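Local coordinates for glycosyl hydrolases family 31 family protein (Aspergillus niger, PDB 6DRU), which releases alpha-xylose from the non-reducing terminal glucose of xyloglucan oligosaccharides as an alpha-xylosidase of glycosyl hydrolase family 31, at residues A[270-275]-A[572-577]. Sequence-based numbering, arbitrary orientation.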
ATOM      1  N   GLN A 270      -5.176  22.975  54.572  1.00 67.09           N
ATOM      2  CA  GLN A 270      -5.463  23.771  55.760  1.00 68.65           C
ATOM      3  C   GLN A 270      -6.907  24.252  55.776  1.00 68.58           C
ATOM      4  O   GLN A 270      -7.517  24.351  56.847  1.00 62.33           O
ATOM      5  CB  GLN A 270      -4.502  24.958  55.841  1.00 66.55           C
ATOM      6  CG  GLN A 270      -4.438  25.615  57.209  1.00 57.56           C
ATOM      7  CD  GLN A 270      -3.707  24.765  58.230  1.00 65.75           C
ATOM      8  OE1 GLN A 270      -2.500  24.548  58.122  1.00 84.56           O
ATOM      9  NE2 GLN A 270      -4.436  24.275  59.227  1.00 70.69           N
ATOM     10  N   ASN A 271      -7.473  24.552  54.605  1.00 67.00           N
ATOM     11  CA  ASN A 271      -8.853  25.019  54.547  1.00 66.52           C
ATOM     12  C   ASN A 271      -9.830  23.905  54.906  1.00 71.57           C
ATOM     13  O   ASN A 271     -10.771  24.119  55.679  1.00 76.03           O
ATOM     14  CB  ASN A 271      -9.159  25.578  53.159  1.00 72.51           C
ATOM     15  CG  ASN A 271      -9.184  27.089  53.136  1.00 75.31           C
ATOM     16  OD1 ASN A 271     -10.239  27.704  53.296  1.00 74.07           O
ATOM     17  ND2 ASN A 271      -8.022  27.699  52.939  1.00 94.49           N
ATOM     18  N   PHE A 272      -9.633  22.710  54.342  1.00 69.22           N
ATOM     19  CA  PHE A 272     -10.481  21.578  54.703  1.00 69.27           C
ATOM     20  C   PHE A 272     -10.379  21.269  56.190  1.00 69.98           C
ATOM     21  O   PHE A 272     -11.379  20.930  56.833  1.00 65.49           O
ATOM     22  CB  PHE A 272     -10.105  20.349  53.876  1.00 58.00           C
ATOM     23  CG  PHE A 272     -10.696  20.341  52.497  1.00 54.49           C
ATOM     24  CD1 PHE A 272     -11.992  19.903  52.287  1.00 61.33           C
ATOM     25  CD2 PHE A 272      -9.955  20.770  51.409  1.00 54.45           C
ATOM     26  CE1 PHE A 272     -12.540  19.893  51.019  1.00 57.69           C
ATOM     27  CE2 PHE A 272     -10.497  20.763  50.139  1.00 62.09           C
ATOM     28  CZ  PHE A 272     -11.791  20.323  49.944  1.00 57.27           C
ATOM     29  N   HIS A 273      -9.176  21.395  56.754  1.00 65.14           N
ATOM     30  CA  HIS A 273      -8.978  21.092  58.167  1.00 72.79           C
ATOM     31  C   HIS A 273      -9.643  22.137  59.054  1.00 66.96           C
ATOM     32  O   HIS A 273     -10.358  21.796  60.003  1.00 70.01           O
ATOM     33  CB  HIS A 273      -7.484  20.997  58.474  1.00 66.11           C
ATOM     34  CG  HIS A 273      -7.175  20.871  59.933  1.00 62.24           C
ATOM     35  ND1 HIS A 273      -6.684  21.918  60.682  1.00 65.75           N
ATOM     36  CD2 HIS A 273      -7.287  19.821  60.782  1.00 62.77           C
ATOM     37  CE1 HIS A 273      -6.507  21.520  61.929  1.00 68.85           C
ATOM     38  NE2 HIS A 273      -6.866  20.252  62.016  1.00 70.15           N
ATOM     39  N   ASP A 274      -9.417  23.419  58.761  1.00 70.13           N
ATOM     40  CA  ASP A 274      -9.973  24.476  59.600  1.00 70.55           C
ATOM     41  C   ASP A 274     -11.497  24.490  59.539  1.00 67.84           C
ATOM     42  O   ASP A 274     -12.160  24.736  60.552  1.00 67.74           O
ATOM     43  CB  ASP A 274      -9.402  25.833  59.184  1.00 68.87           C
ATOM     44  CG  ASP A 274      -7.908  25.946  59.439  1.00 70.46           C
ATOM     45  OD1 ASP A 274      -7.331  25.019  60.048  1.00 68.61           O
ATOM     46  OD2 ASP A 274      -7.311  26.966  59.031  1.00 66.05           O
ATOM     47  N   ARG A 275     -12.067  24.222  58.365  1.00 59.24           N
ATOM     48  CA  ARG A 275     -13.517  24.199  58.206  1.00 61.72           C
ATOM     49  C   ARG A 275     -14.135  22.865  58.596  1.00 65.61           C
ATOM     50  O   ARG A 275     -15.364  22.744  58.569  1.00 68.57           O
ATOM     51  CB  ARG A 275     -13.898  24.527  56.760  1.00 59.14           C
ATOM     52  CG  ARG A 275     -13.489  25.910  56.291  1.00 59.99           C
ATOM     53  CD  ARG A 275     -13.797  26.075  54.813  1.00 62.82           C
ATOM     54  NE  ARG A 275     -13.369  27.370  54.295  1.00 62.43           N
ATOM     55  CZ  ARG A 275     -14.200  28.367  54.010  1.00 68.41           C
ATOM     56  NH1 ARG A 275     -15.504  28.212  54.192  1.00 53.31           N
ATOM     57  NH2 ARG A 275     -13.730  29.514  53.538  1.00 77.89           N
ATOM     58  N   ASN A 572     -12.664  25.894  42.702  1.00 66.72           N
ATOM     59  CA  ASN A 572     -13.644  24.825  42.530  1.00 66.60           C
ATOM     60  C   ASN A 572     -13.870  24.080  43.843  1.00 65.83           C
ATOM     61  O   ASN A 572     -14.130  22.871  43.838  1.00 65.55           O
ATOM     62  CB  ASN A 572     -13.194  23.852  41.424  1.00 66.65           C
ATOM     63  CG  ASN A 572     -14.275  22.854  41.036  1.00 69.87           C
ATOM     64  OD1 ASN A 572     -15.343  23.230  40.555  1.00 69.67           O
ATOM     65  ND2 ASN A 572     -13.996  21.572  41.244  1.00 61.54           N
ATOM     66  N   GLU A 573     -13.774  24.780  44.964  1.00 73.47           N
ATOM     67  CA  GLU A 573     -13.882  24.198  46.291  1.00 70.76           C
ATOM     68  C   GLU A 573     -15.324  24.252  46.776  1.00 67.54           C
ATOM     69  O   GLU A 573     -16.126  25.052  46.285  1.00 65.80           O
ATOM     70  CB  GLU A 573     -12.965  24.943  47.262  1.00 69.90           C
ATOM     71  CG  GLU A 573     -11.471  24.694  47.051  1.00 68.24           C
ATOM     72  CD  GLU A 573     -10.940  25.298  45.759  1.00 75.49           C
ATOM     73  OE1 GLU A 573     -10.692  24.536  44.801  1.00 72.46           O
ATOM     74  OE2 GLU A 573     -10.788  26.536  45.696  1.00 81.19           O
ATOM     75  N   PRO A 574     -15.696  23.400  47.740  1.00 63.37           N
ATOM     76  CA  PRO A 574     -17.093  23.381  48.204  1.00 68.06           C
ATOM     77  C   PRO A 574     -17.568  24.699  48.799  1.00 69.68           C
ATOM     78  O   PRO A 574     -18.783  24.876  48.963  1.00 75.97           O
ATOM     79  CB  PRO A 574     -17.104  22.259  49.255  1.00 53.42           C
ATOM     80  CG  PRO A 574     -15.673  22.029  49.606  1.00 55.47           C
ATOM     81  CD  PRO A 574     -14.895  22.338  48.372  1.00 60.77           C
ATOM     82  N   TRP A 575     -16.666  25.623  49.121  1.00 60.04           N
ATOM     83  CA  TRP A 575     -17.028  26.935  49.636  1.00 55.44           C
ATOM     84  C   TRP A 575     -16.897  28.035  48.591  1.00 57.41           C
ATOM     85  O   TRP A 575     -16.975  29.217  48.937  1.00 67.75           O
ATOM     86  CB  TRP A 575     -16.165  27.274  50.852  1.00 45.22           C
ATOM     87  CG  TRP A 575     -14.713  27.052  50.604  1.00 57.55           C
ATOM     88  CD1 TRP A 575     -13.838  27.920  50.021  1.00 62.43           C
ATOM     89  CD2 TRP A 575     -13.958  25.881  50.935  1.00 66.39           C
ATOM     90  NE1 TRP A 575     -12.585  27.360  49.964  1.00 62.76           N
ATOM     91  CE2 TRP A 575     -12.632  26.109  50.521  1.00 63.76           C
ATOM     92  CE3 TRP A 575     -14.276  24.662  51.542  1.00 60.69           C
ATOM     93  CZ2 TRP A 575     -11.623  25.163  50.693  1.00 60.25           C
ATOM     94  CZ3 TRP A 575     -13.273  23.724  51.713  1.00 64.83           C
ATOM     95  CH2 TRP A 575     -11.962  23.980  51.290  1.00 62.80           C
ATOM     96  N   SER A 576     -16.696  27.679  47.325  1.00 62.01           N
ATOM     97  CA  SER A 576     -16.427  28.648  46.273  1.00 64.55           C
ATOM     98  C   SER A 576     -17.642  28.940  45.401  1.00 60.79           C
ATOM     99  O   SER A 576     -17.501  29.599  44.366  1.00 68.35           O
ATOM    100  CB  SER A 576     -15.264  28.165  45.403  1.00 63.80           C
ATOM    101  OG  SER A 576     -14.120  27.884  46.192  1.00 60.29           O
ATOM    102  N   TYR A 577     -18.828  28.473  45.790  1.00 59.57           N
ATOM    103  CA  TYR A 577     -20.019  28.588  44.955  1.00 67.29           C
ATOM    104  C   TYR A 577     -21.125  29.376  45.645  1.00 71.55           C
ATOM    105  O   TYR A 577     -22.310  29.131  45.411  1.00 69.11           O
ATOM    106  CB  TYR A 577     -20.520  27.204  44.546  1.00 63.54           C
ATOM    107  CG  TYR A 577     -19.606  26.507  43.568  1.00 66.35           C
ATOM    108  CD1 TYR A 577     -18.491  25.805  44.008  1.00 68.01           C
ATOM    109  CD2 TYR A 577     -19.851  26.561  42.203  1.00 64.08           C
ATOM    110  CE1 TYR A 577     -17.649  25.173  43.117  1.00 71.05           C
ATOM    111  CE2 TYR A 577     -19.016  25.931  41.305  1.00 67.92           C
ATOM    112  CZ  TYR A 577     -17.916  25.239  41.766  1.00 71.09           C
ATOM    113  OH  TYR A 577     -17.081  24.611  40.874  1.00 76.90           O
TER
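W575 packs against N271 and F272 of helix 262-274 and against R275. Its CB lies over one face of the R275 guanidinium, 3.5 Å from R275 NH1. From there CG sits between the backbone N and the carbonyl carbon (chi1 49°), over the centre of that same guanidinium. CD1 comes near R275 NH2, and CD2 near R275 NE. The two planes are only 8° apart, so the group is stacked flat; R275 CZ lies over the face of the five-membered ring of W575, 4.0 Å from its centroid, which makes the pair cation-pi. R275 CD lies over the six-membered ring as a CH-pi contact, closest to W575 CE3. R275 NE gives a weak hydrogen bond of 3.3 Å to N271 OD1, which sits in plane at the guanidinium edge. Both segments belong to the family 31 TIM-barrel domain, where the type I turn E573-S576, in the loop between strand 554-555 and helix 582-594, meets the helix that follows strand 252-254. Further out, W575 CZ2 reaches N271 CB at 3.5 Å. At the far end CH2 stands over the centre of the F272 ring, 3.7 Å from F272 CE2, the edge of W575 turned to the face of F272, planes at 65°. P574 CD touches F272 CZ at 4.0 Å, while I585 and I589 of helix 582-594 also pack against the proline.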